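Local structure of PpBBE-like 1 D396N (Physcomitrella patens subsp. patens, 6EO5) at residues A451-K454 / K455-Q459; T55-A58 / Q59-A63; K232-L235 / F236-K240; D402-A405 / V406-T409; N311-S314 / N315-P318. The protein is a variant of a cellobiose oxidase, an FAD-dependent enzyme of the berberine bridge enzyme-like family that probably oxidises its sugar substrate at the flavin. One frame throughout, in Å; residues are numbered along the deposited sequence.

Interaction 1 of 5, residues A451-K454 / K455-Q459; sequences AGKK and KWDPQ
Lys455 N donates to Ala451 O at 3.1 Å, and Trp456 N donates to Gly452 O at 3.0 Å. Both bonds belong to the last turn of helix 446-456. Asp457 N adds a third bond, to Lys453 O at 3.0 Å, although Asp457 is the first residue to leave the helical conformation. Pro458 follows, and its CG sits against Lys454 O.

Lys453 and Asp457 are buried and lie side by side, their side chains pointing the same way. Lys453 NZ makes a salt bridge to Asp457 OD2 at 2.9 Å. It arrives on the anti side of that oxygen, 33° out of the carboxylate plane. The lysine chain starts away from the backbone N (chi1 172°), bends at chi2 and then runs straight to its amine. The amine also donates to Phe462 O and Ser204 O. Asp457 OD1 accepts from Val461 N and OD2 from Phe462 N, so partners beyond the lysine help to fix the carboxylate.

Trp456 turns the CD1 edge of its ring to Gly452 O, 3.2 Å from CD1 and in the ring plane. Its NE1 and Lys455 NZ share Asp192 OD2. The nearest atoms of the Trp456 side chain and a bound N-acetylglucosamine are about 4 Å apart. This is a helix C-terminus with an i to i+4 Lys-Asp salt bridge across its last turn, within the berberine and berberine-like region of the chain.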
loop_
_atom_site.group_PDB
_atom_site.type_symbol
_atom_site.label_atom_id
_atom_site.label_comp_id
_atom_site.label_asym_id
_atom_site.label_seq_id
_atom_site.Cartn_x
_atom_site.Cartn_y
_atom_site.Cartn_z
ATOM N N ALA A 451 20.711 5.063 -10.741
ATOM C CA ALA A 451 21.964 4.314 -10.785
ATOM C C ALA A 451 21.728 2.812 -10.653
ATOM O O ALA A 451 22.277 2.013 -11.422
ATOM C CB ALA A 451 22.892 4.802 -9.679
ATOM N N GLY A 452 20.901 2.410 -9.683
ATOM C CA GLY A 452 20.626 0.999 -9.503
ATOM C C GLY A 452 19.814 0.407 -10.632
ATOM O O GLY A 452 19.948 -0.781 -10.943
ATOM N N LYS A 453 18.948 1.213 -11.249
ATOM C CA LYS A 453 18.194 0.735 -12.400
ATOM C C LYS A 453 19.130 0.463 -13.569
ATOM O O LYS A 453 18.981 -0.545 -14.272
ATOM C CB LYS A 453 17.116 1.760 -12.775
ATOM C CG LYS A 453 16.375 1.499 -14.080
ATOM C CD LYS A 453 15.478 0.281 -14.001
ATOM C CE LYS A 453 14.628 0.162 -15.252
ATOM N NZ LYS A 453 13.759 -1.038 -15.252
ATOM N N LYS A 454 20.116 1.348 -13.781
ATOM C CA LYS A 454 21.090 1.141 -14.851
ATOM C C LYS A 454 21.852 -0.157 -14.643
ATOM O O LYS A 454 22.068 -0.928 -15.586
ATOM C CB LYS A 454 22.063 2.319 -14.915
ATOM C CG LYS A 454 21.417 3.630 -15.332
ATOM C CD LYS A 454 22.365 4.823 -15.155
ATOM C CE LYS A 454 22.586 5.575 -16.470
ATOM N NZ LYS A 454 22.772 7.040 -16.249
ATOM N N LYS A 455 22.238 -0.422 -13.399
ATOM C CA LYS A 455 23.026 -1.601 -13.082
ATOM C C LYS A 455 22.229 -2.885 -13.265
ATOM O O LYS A 455 22.758 -3.872 -13.780
ATOM C CB LYS A 455 23.553 -1.479 -11.654
ATOM C CG LYS A 455 24.143 -2.738 -11.083
ATOM C CD LYS A 455 24.838 -2.430 -9.768
ATOM C CE LYS A 455 25.307 -3.687 -9.074
ATOM N NZ LYS A 455 26.206 -3.321 -7.952
ATOM N N TRP A 456 20.956 -2.899 -12.869
ATOM C CA TRP A 456 20.232 -4.158 -12.765
ATOM C C TRP A 456 19.268 -4.430 -13.908
ATOM O O TRP A 456 18.742 -5.543 -13.996
ATOM C CB TRP A 456 19.471 -4.227 -11.429
ATOM C CG TRP A 456 20.366 -4.423 -10.244
ATOM C CD1 TRP A 456 20.849 -3.454 -9.413
ATOM C CD2 TRP A 456 20.903 -5.662 -9.768
ATOM N NE1 TRP A 456 21.649 -4.012 -8.442
ATOM C CE2 TRP A 456 21.693 -5.367 -8.633
ATOM C CE3 TRP A 456 20.788 -6.996 -10.185
ATOM C CZ2 TRP A 456 22.364 -6.356 -7.910
ATOM C CZ3 TRP A 456 21.455 -7.982 -9.466
ATOM C CH2 TRP A 456 22.236 -7.656 -8.341
ATOM N N ASP A 457 19.009 -3.461 -14.778
ATOM C CA ASP A 457 18.142 -3.669 -15.943
ATOM C C ASP A 457 18.507 -2.640 -17.009
ATOM O O ASP A 457 17.715 -1.741 -17.341
ATOM C CB ASP A 457 16.667 -3.572 -15.543
ATOM C CG ASP A 457 15.705 -3.840 -16.705
ATOM O OD1 ASP A 457 16.129 -4.380 -17.752
ATOM O OD2 ASP A 457 14.504 -3.503 -16.564
ATOM N N PRO A 458 19.713 -2.744 -17.581
ATOM C CA PRO A 458 20.156 -1.717 -18.536
ATOM C C PRO A 458 19.308 -1.668 -19.795
ATOM O O PRO A 458 19.218 -0.607 -20.427
ATOM C CB PRO A 458 21.605 -2.120 -18.836
ATOM C CG PRO A 458 21.997 -3.074 -17.755
ATOM C CD PRO A 458 20.730 -3.787 -17.391
ATOM N N GLN A 459 18.681 -2.783 -20.169
ATOM C CA GLN A 459 17.783 -2.855 -21.316
ATOM C C GLN A 459 16.360 -2.414 -21.003
ATOM O O GLN A 459 15.514 -2.460 -21.905
ATOM C CB GLN A 459 17.720 -4.284 -21.875
ATOM C CG GLN A 459 19.050 -4.974 -22.064
ATOM C CD GLN A 459 20.074 -4.076 -22.716
ATOM O OE1 GLN A 459 19.780 -3.371 -23.691
ATOM N NE2 GLN A 459 21.290 -4.078 -22.169
#

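Interaction 2 of 5, residues T55-A58 / Q59-A63; sequences TTVA and QVQNA
Thr56 and Gln59 meet at the start of helix 57-70, where Thr56 is the N-cap. Thr56 OG1 accepts from Gln59 N at 3.1 Å, the usual capping bond for a first-turn amide. The hydroxyl can reach it because it stands between the backbone N and the carbonyl carbon (chi1 75°). The two side chains cross obliquely, with Gln59 CG passing 3.2 Å from Thr56 OG1.

Beyond CG the Gln59 chain is extended and runs back alongside Thr55, pointing the same way as that side chain. Its amide oxygen therefore faces the backbone before the helix. Thr55 N donates to Gln59 OE1 at 2.9 Å, nearly straight at 169°. Thr55 OG1 gives the same oxygen a weak second bond. Gln59 NE2 has a weak bond to Gly21 O.

Val57 and Gln61 are set at an angle to each other, one turn apart, and both pack on Val176 and Val182. Gln61 NE2 donates to Gly180 O of the turn between strands 170-176 and 182-186. Val60 faces the same sheet, touching Val176. The main-chain ladder of the helix starts here, with Val60 N bonded to Thr56 O. On the Val57 side, Val57 CG1 comes 3.9 Å from Gln61 OE1.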
loop_
_atom_site.group_PDB
_atom_site.type_symbol
_atom_site.label_atom_id
_atom_site.label_comp_id
_atom_site.label_asym_id
_atom_site.label_seq_id
_atom_site.Cartn_x
_atom_site.Cartn_y
_atom_site.Cartn_z
ATOM N N THR A 55 4.496 -21.209 -10.590
ATOM C CA THR A 55 4.606 -21.827 -9.276
ATOM C C THR A 55 6.048 -22.125 -8.875
ATOM O O THR A 55 6.272 -22.534 -7.734
ATOM C CB THR A 55 3.787 -23.127 -9.209
ATOM O OG1 THR A 55 4.295 -24.056 -10.171
ATOM C CG2 THR A 55 2.327 -22.863 -9.518
ATOM N N THR A 56 7.026 -21.922 -9.769
ATOM C CA THR A 56 8.434 -22.173 -9.479
ATOM C C THR A 56 9.290 -21.016 -9.979
ATOM O O THR A 56 8.915 -20.292 -10.906
ATOM C CB THR A 56 8.953 -23.465 -10.134
ATOM O OG1 THR A 56 9.132 -23.256 -11.546
ATOM C CG2 THR A 56 7.983 -24.612 -9.910
ATOM N N VAL A 57 10.472 -20.874 -9.368
ATOM C CA VAL A 57 11.434 -19.870 -9.821
ATOM C C VAL A 57 11.836 -20.134 -11.264
ATOM O O VAL A 57 12.031 -19.201 -12.054
ATOM C CB VAL A 57 12.665 -19.846 -8.897
ATOM C CG1 VAL A 57 13.741 -18.938 -9.468
ATOM C CG2 VAL A 57 12.277 -19.412 -7.504
ATOM N N ALA A 58 11.969 -21.408 -11.634
ATOM C CA ALA A 58 12.280 -21.745 -13.017
ATOM C C ALA A 58 11.277 -21.113 -13.969
ATOM O O ALA A 58 11.651 -20.585 -15.025
ATOM C CB ALA A 58 12.297 -23.263 -13.194
ATOM N N GLN A 59 9.991 -21.143 -13.602
ATOM C CA GLN A 59 8.954 -20.648 -14.501
ATOM C C GLN A 59 8.960 -19.124 -14.575
ATOM O O GLN A 59 8.673 -18.544 -15.633
ATOM C CB GLN A 59 7.592 -21.172 -14.055
ATOM C CG GLN A 59 7.464 -22.670 -14.187
ATOM C CD GLN A 59 6.121 -23.167 -13.735
ATOM O OE1 GLN A 59 5.375 -22.446 -13.074
ATOM N NE2 GLN A 59 5.793 -24.401 -14.093
ATOM N N VAL A 60 9.280 -18.461 -13.460
ATOM C CA VAL A 60 9.504 -17.021 -13.504
ATOM C C VAL A 60 10.627 -16.707 -14.480
ATOM O O VAL A 60 10.492 -15.839 -15.350
ATOM C CB VAL A 60 9.802 -16.474 -12.096
ATOM C CG1 VAL A 60 10.134 -14.991 -12.171
ATOM C CG2 VAL A 60 8.614 -16.700 -11.180
ATOM N N GLN A 61 11.744 -17.434 -14.368
ATOM C CA GLN A 61 12.847 -17.265 -15.308
ATOM C C GLN A 61 12.407 -17.511 -16.746
ATOM O O GLN A 61 12.892 -16.842 -17.671
ATOM C CB GLN A 61 13.993 -18.194 -14.927
ATOM C CG GLN A 61 14.781 -17.694 -13.738
ATOM C CD GLN A 61 15.635 -18.764 -13.102
ATOM O OE1 GLN A 61 15.202 -19.916 -12.954
ATOM N NE2 GLN A 61 16.855 -18.393 -12.707
ATOM N N ASN A 62 11.480 -18.451 -16.954
ATOM C CA ASN A 62 10.981 -18.703 -18.299
ATOM C C ASN A 62 10.210 -17.504 -18.828
ATOM O O ASN A 62 10.412 -17.080 -19.973
ATOM C CB ASN A 62 10.091 -19.938 -18.313
ATOM C CG ASN A 62 9.339 -20.083 -19.614
ATOM O OD1 ASN A 62 8.226 -19.582 -19.761
ATOM N ND2 ASN A 62 9.953 -20.756 -20.575
ATOM N N ALA A 63 9.305 -16.955 -18.008
ATOM C CA ALA A 63 8.525 -15.795 -18.435
ATOM C C ALA A 63 9.430 -14.610 -18.763
ATOM O O ALA A 63 9.226 -13.927 -19.771
ATOM C CB ALA A 63 7.504 -15.422 -17.357
#

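Interaction 3 of 5, residues K232-L235 / F236-K240; sequences KAVL and FKNFK
Val234 and Asn238 pass each other at an angle on the first turn of helix 235-246, with Val234 in the N-cap position. Asn238 N donates to Val234 O at 2.9 Å, and Phe239 N donates to Leu235 O at the same length.

The Asn238 side chain leaves CB beside its own backbone N (chi1 -62°), which folds it back over the N-cap residue. It lies close over Val234 O. The amide does not bond to that carbonyl. Instead its nitrogen sits by the valine methyl, with Asn238 ND2 3.4 Å from Val234 CG2. That methyl is placed between the backbone N and the carbonyl carbon of Val234. Both ends of the buried amide are satisfied beyond the turn: Asn238 OD1 accepts from Ala290 N, and Asn238 ND2 bonds to Ser265 OG. The bond from Ala290 N sets which way round the amide sits, and Ser265 OG is consistent with it.

One water takes the place of a direct bond at the helix start. It donates to Ala233 O at 2.8 Å and accepts from Lys237 N at 2.9 Å.

The helix lies between several elements. Val234 and Asn238 touch Trp229 of strand 222-230. Leu235 and Phe239 pack on Met259 of strand 253-259, and the ring of Phe239 meets that of Tyr365. Phe236 lies on helix 345-355, where Lys240 forms a salt bridge with Asp345.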
loop_
_atom_site.group_PDB
_atom_site.type_symbol
_atom_site.label_atom_id
_atom_site.label_comp_id
_atom_site.label_asym_id
_atom_site.label_seq_id
_atom_site.Cartn_x
_atom_site.Cartn_y
_atom_site.Cartn_z
ATOM N N LYS A 232 -22.105 17.958 8.478
ATOM C CA LYS A 232 -21.202 18.798 7.697
ATOM C C LYS A 232 -20.620 19.942 8.518
ATOM O O LYS A 232 -19.565 20.472 8.155
ATOM C CB LYS A 232 -21.934 19.358 6.478
ATOM C CG LYS A 232 -21.622 18.651 5.169
ATOM C CD LYS A 232 -22.863 18.588 4.277
ATOM C CE LYS A 232 -22.488 18.353 2.817
ATOM N NZ LYS A 232 -23.676 18.034 1.967
ATOM N N ALA A 233 -21.266 20.320 9.628
ATOM C CA ALA A 233 -20.884 21.526 10.349
ATOM C C ALA A 233 -19.722 21.310 11.311
ATOM O O ALA A 233 -19.040 22.278 11.663
ATOM C CB ALA A 233 -22.087 22.080 11.108
ATOM N N VAL A 234 -19.459 20.076 11.735
ATOM C CA VAL A 234 -18.410 19.830 12.716
ATOM C C VAL A 234 -17.120 19.334 12.067
ATOM O O VAL A 234 -16.219 18.863 12.775
ATOM C CB VAL A 234 -18.888 18.854 13.811
ATOM C CG1 VAL A 234 -20.150 19.383 14.472
ATOM C CG2 VAL A 234 -19.126 17.448 13.255
ATOM N N LEU A 235 -17.005 19.433 10.738
ATOM C CA LEU A 235 -15.829 18.906 10.043
ATOM C C LEU A 235 -14.564 19.691 10.392
ATOM O O LEU A 235 -13.506 19.101 10.641
ATOM C CB LEU A 235 -16.058 18.918 8.530
ATOM C CG LEU A 235 -17.102 17.944 8.004
ATOM C CD1 LEU A 235 -17.354 18.189 6.527
ATOM C CD2 LEU A 235 -16.656 16.505 8.261
ATOM N N PHE A 236 -14.641 21.020 10.387
ATOM C CA PHE A 236 -13.476 21.815 10.747
ATOM C C PHE A 236 -13.040 21.508 12.171
ATOM O O PHE A 236 -11.854 21.266 12.439
ATOM C CB PHE A 236 -13.777 23.306 10.603
ATOM C CG PHE A 236 -12.624 24.179 10.988
ATOM C CD1 PHE A 236 -12.435 24.567 12.309
ATOM C CD2 PHE A 236 -11.707 24.590 10.036
ATOM C CE1 PHE A 236 -11.357 25.346 12.669
ATOM C CE2 PHE A 236 -10.623 25.378 10.393
ATOM C CZ PHE A 236 -10.451 25.757 11.707
ATOM N N LYS A 237 -13.999 21.526 13.102
ATOM C CA LYS A 237 -13.685 21.299 14.504
ATOM C C LYS A 237 -13.052 19.928 14.703
ATOM O O LYS A 237 -12.032 19.797 15.394
ATOM C CB LYS A 237 -14.960 21.458 15.336
ATOM C CG LYS A 237 -14.738 21.630 16.833
ATOM C CD LYS A 237 -16.063 21.734 17.578
ATOM C CE LYS A 237 -15.846 21.707 19.085
ATOM N NZ LYS A 237 -15.061 22.887 19.543
ATOM N N ASN A 238 -13.636 18.887 14.090
ATOM C CA ASN A 238 -13.096 17.543 14.283
ATOM C C ASN A 238 -11.706 17.414 13.672
ATOM O O ASN A 238 -10.800 16.859 14.303
ATOM C CB ASN A 238 -14.035 16.484 13.702
ATOM C CG ASN A 238 -15.391 16.461 14.377
ATOM O OD1 ASN A 238 -15.608 17.142 15.372
ATOM N ND2 ASN A 238 -16.311 15.669 13.841
ATOM N N PHE A 239 -11.507 17.930 12.454
ATOM C CA PHE A 239 -10.196 17.794 11.828
ATOM C C PHE A 239 -9.131 18.567 12.596
ATOM O O PHE A 239 -8.024 18.056 12.808
ATOM C CB PHE A 239 -10.214 18.244 10.361
ATOM C CG PHE A 239 -8.941 17.905 9.652
ATOM C CD1 PHE A 239 -8.712 16.608 9.213
ATOM C CD2 PHE A 239 -7.928 18.839 9.518
ATOM C CE1 PHE A 239 -7.525 16.257 8.613
ATOM C CE2 PHE A 239 -6.724 18.496 8.908
ATOM C CZ PHE A 239 -6.528 17.196 8.456
ATOM N N LYS A 240 -9.442 19.799 13.023
ATOM C CA LYS A 240 -8.480 20.569 13.809
ATOM C C LYS A 240 -8.103 19.834 15.089
ATOM O O LYS A 240 -6.926 19.788 15.466
ATOM C CB LYS A 240 -9.044 21.950 14.134
ATOM C CG LYS A 240 -8.048 22.898 14.774
ATOM C CD LYS A 240 -8.615 24.314 14.786
ATOM C CE LYS A 240 -7.769 25.263 15.622
ATOM N NZ LYS A 240 -6.342 24.936 15.398
HETATM O O HOH W 1 -16.501 22.930 12.671
#

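Interaction 4 of 5, residues D402-A405 / V406-T409; sequences DNNA and VTQT
Asn404 O takes two hydrogen bonds, one from the main chain and one from a side chain. The main-chain bond comes from Gln408 N at 2.9 Å. Likewise Thr409 N donates to Ala405 O at 2.9 Å. Both are i to i+4 bonds of the first turn of helix 405-420.

Two threonine hydroxyls donate to the same carbonyls. Thr407 OG1 reaches Asn404 O, three residues back, at 2.9 Å. It comes from above the carbonyl plane, 37° out of it. The hydroxyl of Thr407 stands between its backbone N and carbonyl carbon (chi1 54°), which turns it back toward the helix start. Thr409 OG1 reaches Ala405 O, four residues back, at 2.8 Å. Here the hydroxyl lies beside its own backbone N. It and Thr409 N approach Ala405 O from opposite faces of the carbonyl plane. Such hydroxyl-to-carbonyl bonds are common for threonine in helices, and Thr413 OG1 repeats the pattern one turn on, with Thr409 O.

The Gln408 stem, CB and CG, passes beside Asn404 O. The chain then bends away, and Gln408 NE2 donates to Ser398 O and Ser359 O. Ala405, Gln408 and Thr409 touch Trp399.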
loop_
_atom_site.group_PDB
_atom_site.type_symbol
_atom_site.label_atom_id
_atom_site.label_comp_id
_atom_site.label_asym_id
_atom_site.label_seq_id
_atom_site.Cartn_x
_atom_site.Cartn_y
_atom_site.Cartn_z
ATOM N N ASP A 402 -19.207 6.257 -16.868
ATOM C CA ASP A 402 -18.075 6.977 -17.453
ATOM C C ASP A 402 -18.397 8.422 -17.791
ATOM O O ASP A 402 -17.472 9.221 -17.953
ATOM C CB ASP A 402 -17.587 6.264 -18.704
ATOM C CG ASP A 402 -17.203 4.836 -18.430
ATOM O OD1 ASP A 402 -16.663 4.565 -17.326
ATOM O OD2 ASP A 402 -17.454 3.983 -19.310
ATOM N N ASN A 403 -19.679 8.770 -17.912
ATOM C CA ASN A 403 -20.074 10.167 -18.064
ATOM C C ASN A 403 -19.426 11.060 -17.016
ATOM O O ASN A 403 -19.046 12.200 -17.307
ATOM C CB ASN A 403 -21.592 10.290 -17.967
ATOM C CG ASN A 403 -22.298 9.673 -19.146
ATOM O OD1 ASN A 403 -21.849 9.800 -20.292
ATOM N ND2 ASN A 403 -23.415 9.001 -18.881
ATOM N N ASN A 404 -19.290 10.562 -15.788
ATOM C CA ASN A 404 -18.761 11.372 -14.705
ATOM C C ASN A 404 -17.261 11.258 -14.538
ATOM O O ASN A 404 -16.720 11.893 -13.631
ATOM C CB ASN A 404 -19.425 10.995 -13.392
ATOM C CG ASN A 404 -20.913 11.019 -13.484
ATOM O OD1 ASN A 404 -21.586 10.077 -13.061
ATOM N ND2 ASN A 404 -21.448 12.091 -14.051
ATOM N N ALA A 405 -16.577 10.472 -15.376
ATOM C CA ALA A 405 -15.141 10.286 -15.203
ATOM C C ALA A 405 -14.385 11.610 -15.263
ATOM O O ALA A 405 -13.519 11.878 -14.420
ATOM C CB ALA A 405 -14.608 9.324 -16.256
ATOM N N VAL A 406 -14.706 12.465 -16.231
ATOM C CA VAL A 406 -13.960 13.713 -16.362
ATOM C C VAL A 406 -14.257 14.656 -15.195
ATOM O O VAL A 406 -13.351 15.318 -14.671
ATOM C CB VAL A 406 -14.252 14.365 -17.725
ATOM C CG1 VAL A 406 -13.588 15.718 -17.807
ATOM C CG2 VAL A 406 -13.740 13.478 -18.825
ATOM N N THR A 407 -15.519 14.736 -14.765
ATOM C CA THR A 407 -15.841 15.636 -13.662
ATOM C C THR A 407 -15.251 15.137 -12.339
ATOM O O THR A 407 -14.822 15.943 -11.504
ATOM C CB THR A 407 -17.353 15.820 -13.547
ATOM O OG1 THR A 407 -17.971 14.544 -13.451
ATOM C CG2 THR A 407 -17.897 16.520 -14.754
ATOM N N GLN A 408 -15.203 13.812 -12.140
ATOM C CA GLN A 408 -14.630 13.256 -10.915
ATOM C C GLN A 408 -13.114 13.381 -10.905
ATOM O O GLN A 408 -12.512 13.613 -9.848
ATOM C CB GLN A 408 -15.029 11.793 -10.755
ATOM C CG GLN A 408 -16.461 11.582 -10.397
ATOM C CD GLN A 408 -16.819 12.205 -9.070
ATOM O OE1 GLN A 408 -17.080 13.406 -8.989
ATOM N NE2 GLN A 408 -16.834 11.390 -8.011
ATOM N N THR A 409 -12.482 13.210 -12.072
ATOM C CA THR A 409 -11.034 13.358 -12.170
ATOM C C THR A 409 -10.620 14.807 -11.970
ATOM O O THR A 409 -9.614 15.087 -11.310
ATOM C CB THR A 409 -10.545 12.831 -13.523
ATOM O OG1 THR A 409 -10.845 11.435 -13.625
ATOM C CG2 THR A 409 -9.058 13.016 -13.670
#

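Interaction 5 of 5, residues N311-S314 / N315-P318; sequences NYPS and NTNP
Thr316 folds back onto Tyr312 and Pro313 at a type I beta turn that runs from Pro313 to Thr316. Its CB comes first. Thr316 CB lies next to Pro313 O and approaches Tyr312 CB. From there the side chain branches.

The hydroxyl branch does the bonding. It lies beside the backbone N of Thr316 (chi1 -66°), which puts OG1 on the same acceptor as the amide N. Thr316 OG1 donates to Pro313 O at 2.8 Å, in the carbonyl plane and on a lone pair. The hydroxyl oxygen also lies near two carbons, Pro313 CD and Tyr312 CB. The side chain as a whole touches Leu307 of helix 302-308, as the Tyr312 side chain does.

The main chain closes the turn with Thr316 N donating to Pro313 O at 2.8 Å. This donor stands above the carbonyl plane, 46° out of it. At the corner, Asn315 brings OD1 back to Pro313 CB, with CG between its backbone N and carbonyl carbon. Ser314 ties the turn to its surroundings: Ser314 OG bonds to Glu298, and Ser314 O accepts from Gln304 NE2. Just before the turn, Asn311 ends the preceding helix in a Schellman motif.

One threonine thus gives two bonds to one carbonyl, from its amide and its hydroxyl. The pairing ties the side-chain rotation of Thr316 to the closure of the turn.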
loop_
_atom_site.group_PDB
_atom_site.type_symbol
_atom_site.label_atom_id
_atom_site.label_comp_id
_atom_site.label_asym_id
_atom_site.label_seq_id
_atom_site.Cartn_x
_atom_site.Cartn_y
_atom_site.Cartn_z
ATOM N N ASN A 311 -14.460 -4.199 9.107
ATOM C CA ASN A 311 -15.906 -4.181 9.320
ATOM C C ASN A 311 -16.505 -5.570 9.547
ATOM O O ASN A 311 -17.693 -5.790 9.284
ATOM C CB ASN A 311 -16.622 -3.482 8.165
ATOM C CG ASN A 311 -16.264 -2.026 8.074
ATOM O OD1 ASN A 311 -16.434 -1.288 9.031
ATOM N ND2 ASN A 311 -15.737 -1.607 6.927
ATOM N N TYR A 312 -15.724 -6.494 10.018
ATOM C CA TYR A 312 -16.399 -7.709 10.443
ATOM C C TYR A 312 -16.654 -7.644 11.942
ATOM O O TYR A 312 -15.824 -7.107 12.684
ATOM C CB TYR A 312 -15.562 -8.952 10.141
ATOM C CG TYR A 312 -15.517 -9.368 8.683
ATOM C CD1 TYR A 312 -16.568 -10.071 8.106
ATOM C CD2 TYR A 312 -14.409 -9.083 7.887
ATOM C CE1 TYR A 312 -16.522 -10.467 6.772
ATOM C CE2 TYR A 312 -14.357 -9.474 6.552
ATOM C CZ TYR A 312 -15.415 -10.167 6.000
ATOM O OH TYR A 312 -15.363 -10.568 4.683
ATOM N N PRO A 313 -17.798 -8.170 12.388
ATOM C CA PRO A 313 -18.043 -8.291 13.828
ATOM C C PRO A 313 -16.924 -9.072 14.497
ATOM O O PRO A 313 -16.414 -10.048 13.940
ATOM C CB PRO A 313 -19.372 -9.046 13.888
ATOM C CG PRO A 313 -20.040 -8.717 12.594
ATOM C CD PRO A 313 -18.937 -8.657 11.592
ATOM N N SER A 314 -16.534 -8.638 15.704
ATOM C CA SER A 314 -15.385 -9.258 16.361
ATOM C C SER A 314 -15.626 -10.717 16.724
ATOM O O SER A 314 -14.667 -11.420 17.070
ATOM C CB SER A 314 -14.972 -8.476 17.609
ATOM O OG SER A 314 -15.898 -8.595 18.662
ATOM N N ASN A 315 -16.864 -11.195 16.634
ATOM C CA ASN A 315 -17.148 -12.611 16.808
ATOM C C ASN A 315 -17.049 -13.397 15.507
ATOM O O ASN A 315 -17.356 -14.593 15.505
ATOM C CB ASN A 315 -18.535 -12.810 17.434
ATOM C CG ASN A 315 -19.662 -12.398 16.512
ATOM O OD1 ASN A 315 -19.474 -11.605 15.602
ATOM N ND2 ASN A 315 -20.846 -12.942 16.744
ATOM N N THR A 316 -16.633 -12.765 14.409
ATOM C CA THR A 316 -16.484 -13.487 13.153
ATOM C C THR A 316 -15.436 -14.594 13.291
ATOM O O THR A 316 -14.446 -14.453 14.017
ATOM C CB THR A 316 -16.108 -12.520 12.032
ATOM O OG1 THR A 316 -17.200 -11.614 11.796
ATOM C CG2 THR A 316 -15.788 -13.277 10.746
ATOM N N ASN A 317 -15.679 -15.717 12.619
ATOM C CA ASN A 317 -14.709 -16.807 12.562
ATOM C C ASN A 317 -13.405 -16.319 11.942
ATOM O O ASN A 317 -13.425 -15.797 10.814
ATOM C CB ASN A 317 -15.274 -17.964 11.744
ATOM C CG ASN A 317 -14.314 -19.142 11.640
ATOM O OD1 ASN A 317 -13.333 -19.243 12.381
ATOM N ND2 ASN A 317 -14.601 -20.046 10.717
ATOM N N PRO A 318 -12.263 -16.465 12.620
ATOM C CA PRO A 318 -11.009 -15.966 12.037
ATOM C C PRO A 318 -10.706 -16.520 10.655
ATOM O O PRO A 318 -10.013 -15.849 9.876
ATOM C CB PRO A 318 -9.954 -16.396 13.066
ATOM C CG PRO A 318 -10.667 -16.422 14.337
ATOM C CD PRO A 318 -12.085 -16.861 14.027
#

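How the interactions relate
Along the chain the order is interaction 2, 3, 5, 4 and 1. All five are local turns or helix ends, and none touches another. Interactions 2, 3 and 4 lie at helix starts, interaction 1 at a helix end and interaction 5 in a loop. Interactions 1 and 2 are closest, with centres 21 Å apart, although interaction 1 falls in the berberine-like region and interaction 2 in the FAD-binding domain. Interactions 3, 4 and 5 belong with the seven-stranded antiparallel sheet: helices 235-246 and 405-420 follow its strands 222-230 and 391-398, and the loop of interaction 5 leads to strand 331-338. The centres of interactions 3 and 1 are about 48 Å apart, on opposite sides of the chain's centre.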